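Local coordinates for protein endoglucanase (Fervidobacterium pennivorans DSM 9078, PDB 6KDD) that is a family 5 glycoside hydrolase that probably cleaves beta-linked glucans such as cellulose, at residues A[182-187]-A[204-209]; A[281-284]-A[289-292]; A[149-154]-A[187-192]; A[26-31]-A[295-300]. All coordinates share one frame; numbering follows the deposited sequence.

Contact 1 (A[182-187]-A[204-209])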
loop_
_atom_site.group_PDB
_atom_site.type_symbol
_atom_site.label_atom_id
_atom_site.label_comp_id
_atom_site.label_asym_id
_atom_site.label_seq_id
_atom_site.Cartn_x
_atom_site.Cartn_y
_atom_site.Cartn_z
ATOM N N ALA A 182 -3.135 9.328 -2.041
ATOM C CA ALA A 182 -2.987 8.492 -3.237
ATOM C C ALA A 182 -4.297 8.286 -4.014
ATOM O O ALA A 182 -4.551 7.209 -4.536
ATOM C CB ALA A 182 -2.307 7.151 -2.909
ATOM N N HIS A 183 -5.140 9.320 -4.108
ATOM C CA HIS A 183 -6.324 9.303 -4.954
ATOM C C HIS A 183 -5.939 9.135 -6.418
ATOM O O HIS A 183 -4.920 9.683 -6.845
ATOM C CB HIS A 183 -7.066 10.632 -4.779
ATOM C CG HIS A 183 -8.497 10.563 -5.182
ATOM N ND1 HIS A 183 -8.937 11.000 -6.418
ATOM C CD2 HIS A 183 -9.574 10.081 -4.535
ATOM C CE1 HIS A 183 -10.238 10.807 -6.499
ATOM N NE2 HIS A 183 -10.643 10.240 -5.362
ATOM N N TYR A 184 -6.766 8.382 -7.168
ATOM C CA TYR A 184 -6.510 8.056 -8.566
ATOM C C TYR A 184 -6.289 9.356 -9.347
ATOM O O TYR A 184 -5.431 9.417 -10.239
ATOM C CB TYR A 184 -7.654 7.211 -9.162
ATOM C CG TYR A 184 -8.829 8.045 -9.620
ATOM C CD1 TYR A 184 -8.790 8.707 -10.845
ATOM C CD2 TYR A 184 -9.930 8.251 -8.798
ATOM C CE1 TYR A 184 -9.827 9.520 -11.265
ATOM C CE2 TYR A 184 -10.978 9.069 -9.202
ATOM C CZ TYR A 184 -10.919 9.697 -10.434
ATOM O OH TYR A 184 -11.947 10.486 -10.849
ATOM N N SER A 185 -7.047 10.402 -8.970
ATOM C CA SER A 185 -7.019 11.664 -9.687
ATOM C C SER A 185 -5.665 12.360 -9.527
ATOM O O SER A 185 -5.261 13.082 -10.425
ATOM C CB SER A 185 -8.186 12.554 -9.325
ATOM O OG SER A 185 -8.015 13.097 -8.022
ATOM N N ALA A 186 -4.934 12.065 -8.438
ATOM C CA ALA A 186 -3.768 12.828 -8.011
ATOM C C ALA A 186 -2.503 12.456 -8.790
ATOM O O ALA A 186 -1.469 13.127 -8.698
ATOM C CB ALA A 186 -3.583 12.696 -6.517
ATOM N N VAL A 187 -2.623 11.403 -9.596
ATOM C CA VAL A 187 -1.562 10.844 -10.417
ATOM C C VAL A 187 -1.001 11.926 -11.345
ATOM O O VAL A 187 0.222 12.101 -11.424
ATOM C CB VAL A 187 -2.111 9.560 -11.070
ATOM C CG1 VAL A 187 -2.410 9.501 -12.570
ATOM C CG2 VAL A 187 -1.701 8.257 -10.387
ATOM N N TYR A 204 -7.495 2.952 -4.286
ATOM C CA TYR A 204 -8.817 3.183 -4.853
ATOM C C TYR A 204 -9.903 2.772 -3.859
ATOM O O TYR A 204 -9.993 1.600 -3.473
ATOM C CB TYR A 204 -8.966 2.465 -6.195
ATOM C CG TYR A 204 -10.225 2.896 -6.924
ATOM C CD1 TYR A 204 -10.273 4.109 -7.607
ATOM C CD2 TYR A 204 -11.355 2.095 -6.936
ATOM C CE1 TYR A 204 -11.417 4.518 -8.303
ATOM C CE2 TYR A 204 -12.491 2.470 -7.661
ATOM C CZ TYR A 204 -12.522 3.682 -8.343
ATOM O OH TYR A 204 -13.668 4.063 -9.014
ATOM N N TYR A 205 -10.708 3.766 -3.446
ATOM C CA TYR A 205 -11.831 3.523 -2.547
ATOM C C TYR A 205 -13.132 4.177 -3.066
ATOM O O TYR A 205 -14.043 4.393 -2.279
ATOM C CB TYR A 205 -11.478 3.983 -1.122
ATOM C CG TYR A 205 -10.380 3.191 -0.437
ATOM C CD1 TYR A 205 -10.623 1.922 0.077
ATOM C CD2 TYR A 205 -9.092 3.708 -0.300
ATOM C CE1 TYR A 205 -9.648 1.192 0.753
ATOM C CE2 TYR A 205 -8.078 2.956 0.299
ATOM C CZ TYR A 205 -8.357 1.706 0.842
ATOM O OH TYR A 205 -7.385 1.018 1.519
ATOM N N GLU A 206 -13.289 4.375 -4.386
ATOM C CA GLU A 206 -14.494 5.029 -4.915
ATOM C C GLU A 206 -15.596 4.006 -5.180
ATOM O O GLU A 206 -15.322 2.935 -5.678
ATOM C CB GLU A 206 -14.207 5.748 -6.238
ATOM C CG GLU A 206 -13.300 6.952 -6.085
ATOM C CD GLU A 206 -13.700 7.881 -4.948
ATOM O OE1 GLU A 206 -14.903 8.177 -4.821
ATOM O OE2 GLU A 206 -12.818 8.278 -4.171
ATOM N N PRO A 207 -16.892 4.275 -4.902
ATOM C CA PRO A 207 -17.336 5.495 -4.225
ATOM C C PRO A 207 -16.992 5.442 -2.735
ATOM O O PRO A 207 -17.260 4.442 -2.076
ATOM C CB PRO A 207 -18.882 5.425 -4.336
ATOM C CG PRO A 207 -19.188 4.341 -5.355
ATOM C CD PRO A 207 -18.011 3.394 -5.285
ATOM N N PHE A 208 -16.483 6.558 -2.190
ATOM C CA PHE A 208 -16.072 6.612 -0.790
ATOM C C PHE A 208 -17.235 6.325 0.160
ATOM O O PHE A 208 -17.052 5.718 1.209
ATOM C CB PHE A 208 -15.422 7.962 -0.450
ATOM C CG PHE A 208 -14.699 7.978 0.874
ATOM C CD1 PHE A 208 -13.426 7.428 1.001
ATOM C CD2 PHE A 208 -15.301 8.511 2.002
ATOM C CE1 PHE A 208 -12.761 7.443 2.223
ATOM C CE2 PHE A 208 -14.639 8.525 3.220
ATOM C CZ PHE A 208 -13.379 7.980 3.334
ATOM N N ASN A 209 -18.450 6.752 -0.215
ATOM C CA ASN A 209 -19.612 6.593 0.655
ATOM C C ASN A 209 -19.995 5.125 0.811
ATOM O O ASN A 209 -20.677 4.762 1.769
ATOM C CB ASN A 209 -20.813 7.407 0.157
ATOM C CG ASN A 209 -20.644 8.854 0.570
ATOM O OD1 ASN A 209 -19.798 9.172 1.409
ATOM N ND2 ASN A 209 -21.449 9.740 0.001
#

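Contact 2 (A[281-284]-A[289-292])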
loop_
_atom_site.group_PDB
_atom_site.type_symbol
_atom_site.label_atom_id
_atom_site.label_comp_id
_atom_site.label_asym_id
_atom_site.label_seq_id
_atom_site.Cartn_x
_atom_site.Cartn_y
_atom_site.Cartn_z
ATOM N N LYS A 281 -10.666 -6.760 -11.485
ATOM C CA LYS A 281 -10.656 -7.006 -12.928
ATOM C C LYS A 281 -10.271 -5.749 -13.702
ATOM O O LYS A 281 -9.625 -5.836 -14.737
ATOM C CB LYS A 281 -12.003 -7.504 -13.443
ATOM C CG LYS A 281 -12.382 -8.898 -12.966
ATOM C CD LYS A 281 -13.801 -9.246 -13.344
ATOM C CE LYS A 281 -13.873 -10.480 -14.220
ATOM N NZ LYS A 281 -13.780 -11.730 -13.424
ATOM N N MET A 282 -10.616 -4.567 -13.192
ATOM C CA MET A 282 -10.225 -3.347 -13.888
ATOM C C MET A 282 -8.720 -3.132 -13.791
ATOM O O MET A 282 -8.093 -2.679 -14.751
ATOM C CB MET A 282 -10.956 -2.103 -13.375
ATOM C CG MET A 282 -11.138 -1.019 -14.445
ATOM S SD MET A 282 -12.265 -1.593 -15.773
ATOM C CE MET A 282 -13.868 -1.373 -15.001
ATOM N N ALA A 283 -8.123 -3.447 -12.636
ATOM C CA ALA A 283 -6.675 -3.301 -12.496
ATOM C C ALA A 283 -5.990 -4.274 -13.464
ATOM O O ALA A 283 -5.061 -3.901 -14.176
ATOM C CB ALA A 283 -6.286 -3.566 -11.029
ATOM N N GLU A 284 -6.511 -5.499 -13.565
ATOM C CA GLU A 284 -5.969 -6.496 -14.486
ATOM C C GLU A 284 -6.106 -6.048 -15.941
ATOM O O GLU A 284 -5.145 -6.148 -16.708
ATOM C CB GLU A 284 -6.606 -7.861 -14.229
ATOM C CG GLU A 284 -6.101 -8.457 -12.932
ATOM C CD GLU A 284 -6.429 -9.898 -12.629
ATOM O OE1 GLU A 284 -7.525 -10.361 -13.024
ATOM O OE2 GLU A 284 -5.579 -10.544 -11.955
ATOM N N SER A 289 -0.624 -3.741 -11.199
ATOM C CA SER A 289 -0.527 -4.730 -10.128
ATOM C C SER A 289 -1.440 -4.244 -8.995
ATOM O O SER A 289 -1.837 -3.079 -8.970
ATOM C CB SER A 289 0.888 -4.880 -9.601
ATOM O OG SER A 289 1.408 -3.598 -9.265
ATOM N N TYR A 290 -1.665 -5.079 -7.984
ATOM C CA TYR A 290 -2.563 -4.607 -6.942
ATOM C C TYR A 290 -2.263 -5.253 -5.595
ATOM O O TYR A 290 -1.715 -6.339 -5.547
ATOM C CB TYR A 290 -4.016 -4.914 -7.317
ATOM C CG TYR A 290 -4.429 -6.353 -7.522
ATOM C CD1 TYR A 290 -4.853 -7.160 -6.465
ATOM C CD2 TYR A 290 -4.453 -6.899 -8.803
ATOM C CE1 TYR A 290 -5.247 -8.472 -6.664
ATOM C CE2 TYR A 290 -4.874 -8.216 -9.017
ATOM C CZ TYR A 290 -5.296 -8.997 -7.955
ATOM O OH TYR A 290 -5.727 -10.306 -8.150
ATOM N N ALA A 291 -2.744 -4.605 -4.536
ATOM C CA ALA A 291 -2.715 -5.170 -3.192
ATOM C C ALA A 291 -4.018 -4.816 -2.490
ATOM O O ALA A 291 -4.354 -3.643 -2.263
ATOM C CB ALA A 291 -1.511 -4.715 -2.407
ATOM N N TYR A 292 -4.757 -5.874 -2.169
ATOM C CA TYR A 292 -6.036 -5.730 -1.518
ATOM C C TYR A 292 -5.852 -5.173 -0.101
ATOM O O TYR A 292 -4.922 -5.574 0.596
ATOM C CB TYR A 292 -6.744 -7.081 -1.501
ATOM C CG TYR A 292 -8.058 -7.015 -0.762
ATOM C CD1 TYR A 292 -9.149 -6.354 -1.330
ATOM C CD2 TYR A 292 -8.196 -7.565 0.512
ATOM C CE1 TYR A 292 -10.346 -6.227 -0.630
ATOM C CE2 TYR A 292 -9.414 -7.507 1.189
ATOM C CZ TYR A 292 -10.468 -6.806 0.623
ATOM O OH TYR A 292 -11.649 -6.693 1.289
#

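Contact 3 (A[149-154]-A[187-192])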
loop_
_atom_site.group_PDB
_atom_site.type_symbol
_atom_site.label_atom_id
_atom_site.label_comp_id
_atom_site.label_asym_id
_atom_site.label_seq_id
_atom_site.Cartn_x
_atom_site.Cartn_y
_atom_site.Cartn_z
ATOM N N LEU A 149 1.354 17.782 3.713
ATOM C CA LEU A 149 2.215 17.200 2.702
ATOM C C LEU A 149 1.473 17.235 1.374
ATOM O O LEU A 149 0.986 16.204 0.891
ATOM C CB LEU A 149 2.685 15.793 3.119
ATOM C CG LEU A 149 3.740 15.138 2.221
ATOM C CD1 LEU A 149 5.011 16.000 2.098
ATOM C CD2 LEU A 149 4.078 13.744 2.738
ATOM N N THR A 150 1.442 18.448 0.769
ATOM C CA THR A 150 0.762 18.708 -0.485
ATOM C C THR A 150 1.517 18.104 -1.656
ATOM O O THR A 150 2.671 17.690 -1.520
ATOM C CB THR A 150 0.595 20.218 -0.700
ATOM O OG1 THR A 150 1.908 20.752 -0.890
ATOM C CG2 THR A 150 -0.091 20.872 0.472
ATOM N N ALA A 151 0.855 18.070 -2.814
ATOM C CA ALA A 151 1.446 17.534 -4.030
ATOM C C ALA A 151 2.782 18.223 -4.302
ATOM O O ALA A 151 3.761 17.577 -4.695
ATOM C CB ALA A 151 0.506 17.720 -5.193
ATOM N N GLU A 152 2.779 19.551 -4.092
ATOM C CA GLU A 152 3.933 20.411 -4.294
ATOM C C GLU A 152 5.062 19.968 -3.363
ATOM O O GLU A 152 6.140 19.656 -3.855
ATOM C CB GLU A 152 3.559 21.886 -4.092
ATOM C CG GLU A 152 4.482 22.841 -4.845
ATOM C CD GLU A 152 4.707 24.205 -4.202
ATOM O OE1 GLU A 152 5.803 24.412 -3.638
ATOM O OE2 GLU A 152 3.798 25.064 -4.277
ATOM N N LYS A 153 4.781 19.904 -2.050
ATOM C CA LYS A 153 5.746 19.524 -1.033
ATOM C C LYS A 153 6.216 18.071 -1.191
ATOM O O LYS A 153 7.371 17.777 -0.890
ATOM C CB LYS A 153 5.183 19.772 0.365
ATOM C CG LYS A 153 4.922 21.230 0.700
ATOM C CD LYS A 153 5.261 21.581 2.145
ATOM C CE LYS A 153 5.129 23.061 2.464
ATOM N NZ LYS A 153 6.282 23.862 1.977
ATOM N N TRP A 154 5.350 17.192 -1.718
ATOM C CA TRP A 154 5.683 15.785 -1.934
ATOM C C TRP A 154 6.629 15.630 -3.130
ATOM O O TRP A 154 7.578 14.841 -3.072
ATOM C CB TRP A 154 4.404 14.923 -2.055
ATOM C CG TRP A 154 4.606 13.488 -2.435
ATOM C CD1 TRP A 154 4.117 12.857 -3.538
ATOM C CD2 TRP A 154 5.356 12.489 -1.706
ATOM N NE1 TRP A 154 4.542 11.544 -3.565
ATOM C CE2 TRP A 154 5.263 11.286 -2.428
ATOM C CE3 TRP A 154 6.088 12.498 -0.511
ATOM C CZ2 TRP A 154 5.888 10.103 -2.006
ATOM C CZ3 TRP A 154 6.684 11.326 -0.076
ATOM C CH2 TRP A 154 6.586 10.152 -0.822
ATOM N N VAL A 187 -2.623 11.403 -9.596
ATOM C CA VAL A 187 -1.562 10.844 -10.417
ATOM C C VAL A 187 -1.001 11.926 -11.345
ATOM O O VAL A 187 0.222 12.101 -11.424
ATOM C CB VAL A 187 -2.111 9.560 -11.070
ATOM C CG1 VAL A 187 -2.410 9.501 -12.570
ATOM C CG2 VAL A 187 -1.701 8.257 -10.387
ATOM N N ARG A 188 -1.899 12.737 -11.928
ATOM C CA ARG A 188 -1.522 13.809 -12.842
ATOM C C ARG A 188 -0.753 14.912 -12.115
ATOM O O ARG A 188 0.009 15.646 -12.743
ATOM C CB ARG A 188 -2.745 14.394 -13.557
ATOM C CG ARG A 188 -3.456 13.415 -14.477
ATOM C CD ARG A 188 -3.599 13.901 -15.908
ATOM N NE ARG A 188 -4.142 12.749 -16.609
ATOM C CZ ARG A 188 -5.291 12.715 -17.272
ATOM N NH1 ARG A 188 -6.035 13.805 -17.382
ATOM N NH2 ARG A 188 -5.679 11.583 -17.836
ATOM N N SER A 189 -0.885 15.017 -10.786
ATOM C CA SER A 189 -0.166 16.087 -10.107
ATOM C C SER A 189 1.213 15.649 -9.576
ATOM O O SER A 189 1.895 16.370 -8.835
ATOM C CB SER A 189 -1.043 16.784 -9.103
ATOM O OG SER A 189 -0.817 16.285 -7.809
ATOM N N LEU A 190 1.686 14.487 -10.028
ATOM C CA LEU A 190 2.968 13.964 -9.568
ATOM C C LEU A 190 4.061 14.362 -10.565
ATOM O O LEU A 190 3.913 14.135 -11.757
ATOM C CB LEU A 190 2.773 12.446 -9.510
ATOM C CG LEU A 190 3.687 11.599 -8.636
ATOM C CD1 LEU A 190 3.741 12.059 -7.191
ATOM C CD2 LEU A 190 3.238 10.148 -8.751
ATOM N N LYS A 191 5.153 14.964 -10.082
ATOM C CA LYS A 191 6.328 15.200 -10.913
ATOM C C LYS A 191 7.328 14.041 -10.827
ATOM O O LYS A 191 8.021 13.887 -9.832
ATOM C CB LYS A 191 6.991 16.521 -10.510
ATOM C CG LYS A 191 7.885 17.135 -11.581
ATOM C CD LYS A 191 8.583 18.408 -11.144
ATOM C CE LYS A 191 7.625 19.512 -10.744
ATOM N NZ LYS A 191 8.184 20.348 -9.654
ATOM N N LEU A 192 7.432 13.242 -11.895
ATOM C CA LEU A 192 8.292 12.066 -11.923
ATOM C C LEU A 192 9.758 12.457 -12.110
ATOM O O LEU A 192 10.082 13.294 -12.941
ATOM C CB LEU A 192 7.850 11.138 -13.060
ATOM C CG LEU A 192 6.472 10.499 -12.890
ATOM C CD1 LEU A 192 6.097 9.691 -14.126
ATOM C CD2 LEU A 192 6.425 9.616 -11.655
#

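Contact 4 (A[26-31]-A[295-300])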
loop_
_atom_site.group_PDB
_atom_site.type_symbol
_atom_site.label_atom_id
_atom_site.label_comp_id
_atom_site.label_asym_id
_atom_site.label_seq_id
_atom_site.Cartn_x
_atom_site.Cartn_y
_atom_site.Cartn_z
ATOM N N ILE A 26 -0.876 -6.537 4.697
ATOM C CA ILE A 26 -1.080 -6.997 6.074
ATOM C C ILE A 26 -1.304 -5.771 6.942
ATOM O O ILE A 26 -0.327 -5.207 7.422
ATOM C CB ILE A 26 0.155 -7.759 6.608
ATOM C CG1 ILE A 26 0.755 -8.719 5.576
ATOM C CG2 ILE A 26 -0.136 -8.397 7.977
ATOM C CD1 ILE A 26 -0.230 -9.666 4.995
ATOM N N GLY A 27 -2.569 -5.358 7.098
ATOM C CA GLY A 27 -2.877 -4.103 7.762
ATOM C C GLY A 27 -3.321 -4.316 9.215
ATOM O O GLY A 27 -3.547 -5.474 9.669
ATOM N N ASN A 28 -3.444 -3.176 9.938
ATOM C CA ASN A 28 -3.824 -3.175 11.355
ATOM C C ASN A 28 -2.765 -3.846 12.221
ATOM O O ASN A 28 -3.078 -4.353 13.306
ATOM C CB ASN A 28 -5.213 -3.792 11.602
ATOM C CG ASN A 28 -6.318 -2.837 11.205
ATOM O OD1 ASN A 28 -6.341 -2.342 10.077
ATOM N ND2 ASN A 28 -7.262 -2.594 12.097
ATOM N N ALA A 29 -1.506 -3.811 11.751
ATOM C CA ALA A 29 -0.436 -4.561 12.386
ATOM C C ALA A 29 0.708 -3.592 12.713
ATOM O O ALA A 29 0.635 -2.879 13.736
ATOM C CB ALA A 29 -0.044 -5.728 11.474
ATOM N N LEU A 30 1.708 -3.456 11.808
ATOM C CA LEU A 30 2.926 -2.743 12.201
ATOM C C LEU A 30 2.797 -1.242 11.974
ATOM O O LEU A 30 3.706 -0.510 12.379
ATOM C CB LEU A 30 4.176 -3.251 11.442
ATOM C CG LEU A 30 4.681 -4.647 11.875
ATOM C CD1 LEU A 30 5.665 -5.174 10.854
ATOM C CD2 LEU A 30 5.386 -4.527 13.236
ATOM N N GLU A 31 1.679 -0.777 11.375
ATOM C CA GLU A 31 1.480 0.657 11.168
ATOM C C GLU A 31 0.641 1.269 12.299
ATOM O O GLU A 31 0.324 2.471 12.261
ATOM C CB GLU A 31 0.883 0.913 9.769
ATOM C CG GLU A 31 -0.643 0.698 9.655
ATOM C CD GLU A 31 -1.198 -0.721 9.627
ATOM O OE1 GLU A 31 -0.502 -1.662 10.105
ATOM O OE2 GLU A 31 -2.335 -0.900 9.087
ATOM N N PHE A 295 -5.717 -8.089 4.717
ATOM C CA PHE A 295 -5.696 -9.537 4.887
ATOM C C PHE A 295 -6.719 -10.038 5.911
ATOM O O PHE A 295 -7.556 -10.874 5.548
ATOM C CB PHE A 295 -4.290 -9.997 5.269
ATOM C CG PHE A 295 -4.172 -11.444 5.691
ATOM C CD1 PHE A 295 -4.494 -12.469 4.794
ATOM C CD2 PHE A 295 -3.640 -11.780 6.939
ATOM C CE1 PHE A 295 -4.342 -13.801 5.169
ATOM C CE2 PHE A 295 -3.524 -13.107 7.328
ATOM C CZ PHE A 295 -3.883 -14.119 6.444
ATOM N N CYS A 296 -6.655 -9.570 7.183
ATOM C CA CYS A 296 -7.498 -10.201 8.201
ATOM C C CYS A 296 -8.197 -9.281 9.212
ATOM O O CYS A 296 -8.698 -9.796 10.231
ATOM C CB CYS A 296 -6.714 -11.223 9.021
ATOM S SG CYS A 296 -5.234 -10.536 9.834
ATOM N N ALA A 297 -8.307 -7.982 8.969
ATOM C CA ALA A 297 -8.949 -7.134 9.986
ATOM C C ALA A 297 -10.333 -6.663 9.486
ATOM O O ALA A 297 -11.083 -7.458 8.942
ATOM C CB ALA A 297 -8.042 -5.972 10.401
ATOM N N GLY A 298 -10.672 -5.370 9.634
ATOM C CA GLY A 298 -12.021 -4.898 9.339
ATOM C C GLY A 298 -12.440 -4.979 7.867
ATOM O O GLY A 298 -13.628 -4.821 7.556
ATOM N N PHE A 299 -11.464 -5.084 6.949
ATOM C CA PHE A 299 -11.752 -5.258 5.530
ATOM C C PHE A 299 -11.305 -6.647 5.091
ATOM O O PHE A 299 -11.170 -6.870 3.905
ATOM C CB PHE A 299 -10.866 -4.295 4.725
ATOM C CG PHE A 299 -11.216 -2.828 4.805
ATOM C CD1 PHE A 299 -10.994 -2.079 5.965
ATOM C CD2 PHE A 299 -11.675 -2.173 3.682
ATOM C CE1 PHE A 299 -11.290 -0.728 5.980
ATOM C CE2 PHE A 299 -11.945 -0.820 3.696
ATOM C CZ PHE A 299 -11.791 -0.104 4.858
ATOM N N GLY A 300 -11.048 -7.556 6.048
ATOM C CA GLY A 300 -10.288 -8.781 5.838
ATOM C C GLY A 300 -10.930 -9.801 4.876
ATOM O O GLY A 300 -12.165 -9.904 4.725
HETATM O O HOH W 1 -4.559 -7.187 7.695
#

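Contact 1 (A[182-187]-A[204-209])
H183 and E206 make the polar half of this contact, with a single side-chain hydrogen bond linking the two loops. NE2 of H183 donates to OE2 of E206 over 3.2 Å, in a bond bent to 142° at the hydrogen. The two side chains cross at about a right angle, and the imidazole comes to OE2 from above the carboxylate plane, 54° out of it, while the oxygen stays near the plane of the ring at its edge. Beside this bond, Y184 and Y204 run side by side, pointing the same way; CD2 of Y184 touches CE1 of Y204 at 4.0 Å, reaching it at the edge of the Y204 ring. The first torsion of E206 (chi1 -68°, CG beside the backbone N) puts CG at the edge of the Y184 ring, near its plane, and the bend at the second turns the carboxylate to H183.

The next shell fixes these groups. OG of S185 is hydrogen-bonded to ND1 of H183 at 2.8 Å, and the backbone N of S185 also donates to ND1, so both ring nitrogens are engaged and rotation of the imidazole is restrained. Were H183 an alanine, OE2 of E206 would probably lose this donor and the OG and N of S185 their ring partner, and the two loops would be less firmly joined here. The backbone N of E206 sits over the centre of the Y204 ring, 3.8 Å above its plane. Farther out, H241 stacks on Y184, and its ND1 is hydrogen-bonded to OH of Y204. The whole is a His-carboxylate link between loops that follow two successive strands of a TIM barrel.

Contact 2 (A[281-284]-A[289-292])
Y290 holds CG between its own backbone N and carbonyl carbon (chi1 61°), the crowded position; its CB points toward the helix, and this torsion sets the ring with its CE2 edge at E284. E284 keeps CG beside its backbone N (chi1 -72°) and then runs extended to bring its carboxylate to the edge of that ring. OE2 of E284 arrives there in plane, 3.8 Å from CE2 of Y290, with the carboxylate turned 66° against the ring. CG of E284 adds an apolar touch, 4.1 Å from the same CE2. A283 contributes its methyl: CB points toward the strand and stands 4.4 Å from CD2 of Y290, a loose van der Waals contact in the buried part of the interface.

Helix 269-285 and strand 289-292 are the last two elements of the beta-alpha-beta unit that begins with strand 256-261, and Y290 is one of the residues by which the eighth strand of the TIM barrel meets its preceding helix. L258 of the neighbouring strand touches both A283 and Y290. The carboxylate of E284 has two charged partners: OE2 pairs with K22, and OE1 with R280 one turn earlier on the same helix, which probably keeps it ionised and steadies the oxygen against the tyrosine edge. OH of Y290 has a weak hydrogen bond to the carbonyl of V317.

Contact 3 (A[149-154]-A[187-192])
S189 is the first residue of 187-192 to meet the helix start at 149-154. Its CB points toward the other segment, and OG comes 3.3 Å from the methyl carbon CB of A151, a snug approach of an oxygen to a methyl group. The hydroxyl finds a weak hydrogen bond with the carbonyl of A186, just before the segment, while the backbone O of S189 accepts from ND2 of N155, one turn along the helix from A151. P179 touches both A151 and S189.

A151 is the first residue of the helix, directly after its N-cap, T150. OG1 of T150 accepts from N of K153 at 3.2 Å in an almost straight bond, 173° at the hydrogen, and W154 N bonds to T150 O at 2.7 Å. The contact sets the first turn of helix 151-168, which follows the fourth strand of the TIM barrel, against the loop that leads from the fifth strand towards the sixth.

L190 comes next, its backbone N bonded to O of V187 in the turn. With CG lying opposite its backbone N (chi1 -159°), the side chain runs beside that of W154, pointing the same way, and CD1 meets the edge of the indole near its plane, 3.7 Å from NE1 and 3.8 Å from CD1 of W154. The contact is van der Waals; the indole N-H is bonded to the carbonyl of D177. At K191 the backbone carries the attachment onward along the helix, N bonding to OD1 of N155 and O to the hydroxyl of Y158.

Contact 4 (A[26-31]-A[295-300])
I26 faces F295 and N28 faces A297 where two irregular loops run past each other, their CA atoms 5.4 Å apart in the first pair and 6.6 Å in the second. No direct hydrogen bond spans the two segments; a water bridges them instead, accepting from N of G27 at 2.8 Å and from N of C296 at 3.2 Å. Just beyond, 295-300 reverses in a type I beta turn from A297 to G300. In 26-31 the chain takes a left-handed conformation at N28 (phi 65°, psi 27°), and the carboxylate of E31 clasps the bend, OE2 accepting from N of N28 at 2.7 Å and OE1 from N of A29 at 2.9 Å, both on their syn sides.

These loops follow the first and eighth strands, which become neighbours when the TIM barrel closes, at the barrel end where family 5 enzymes carry their substrate cleft.

The side chain of N28 lays its amide against the methyl of A297: CB of A297 is 3.7 Å from CG of N28 and nearly as close to both OD1 and ND2. The amide's polar ends face other partners, ND2 the carbonyl of W38 and OD1 a bound glycerol, probably from the crystallisation liquor. Deeper down, CD1 of I26 packs on CB of F295 at 4.1 Å, the two side chains pointing the same way, and I50 of helix 45-53 touches both.

From the N terminus, 26-31 opens contact 4 first and 295-300 closes it last, so the other three contacts fall within its span, which joins the first strand's loop to that of the eighth. Contact 3 opens at 149-154; contact 1 opens at 182-187 before contact 3 closes at 187-192, and itself closes at 204-209. These two therefore cross, sharing V187, and tie the loop after the fifth strand both to a helix start and to the loop after the sixth strand. Contact 2 follows, a short local closure of helix on strand. Contact 4 touches two of the others through F299, which packs on Y205 of contact 1 and probably accepts a hydrogen bond from Y292 of contact 2.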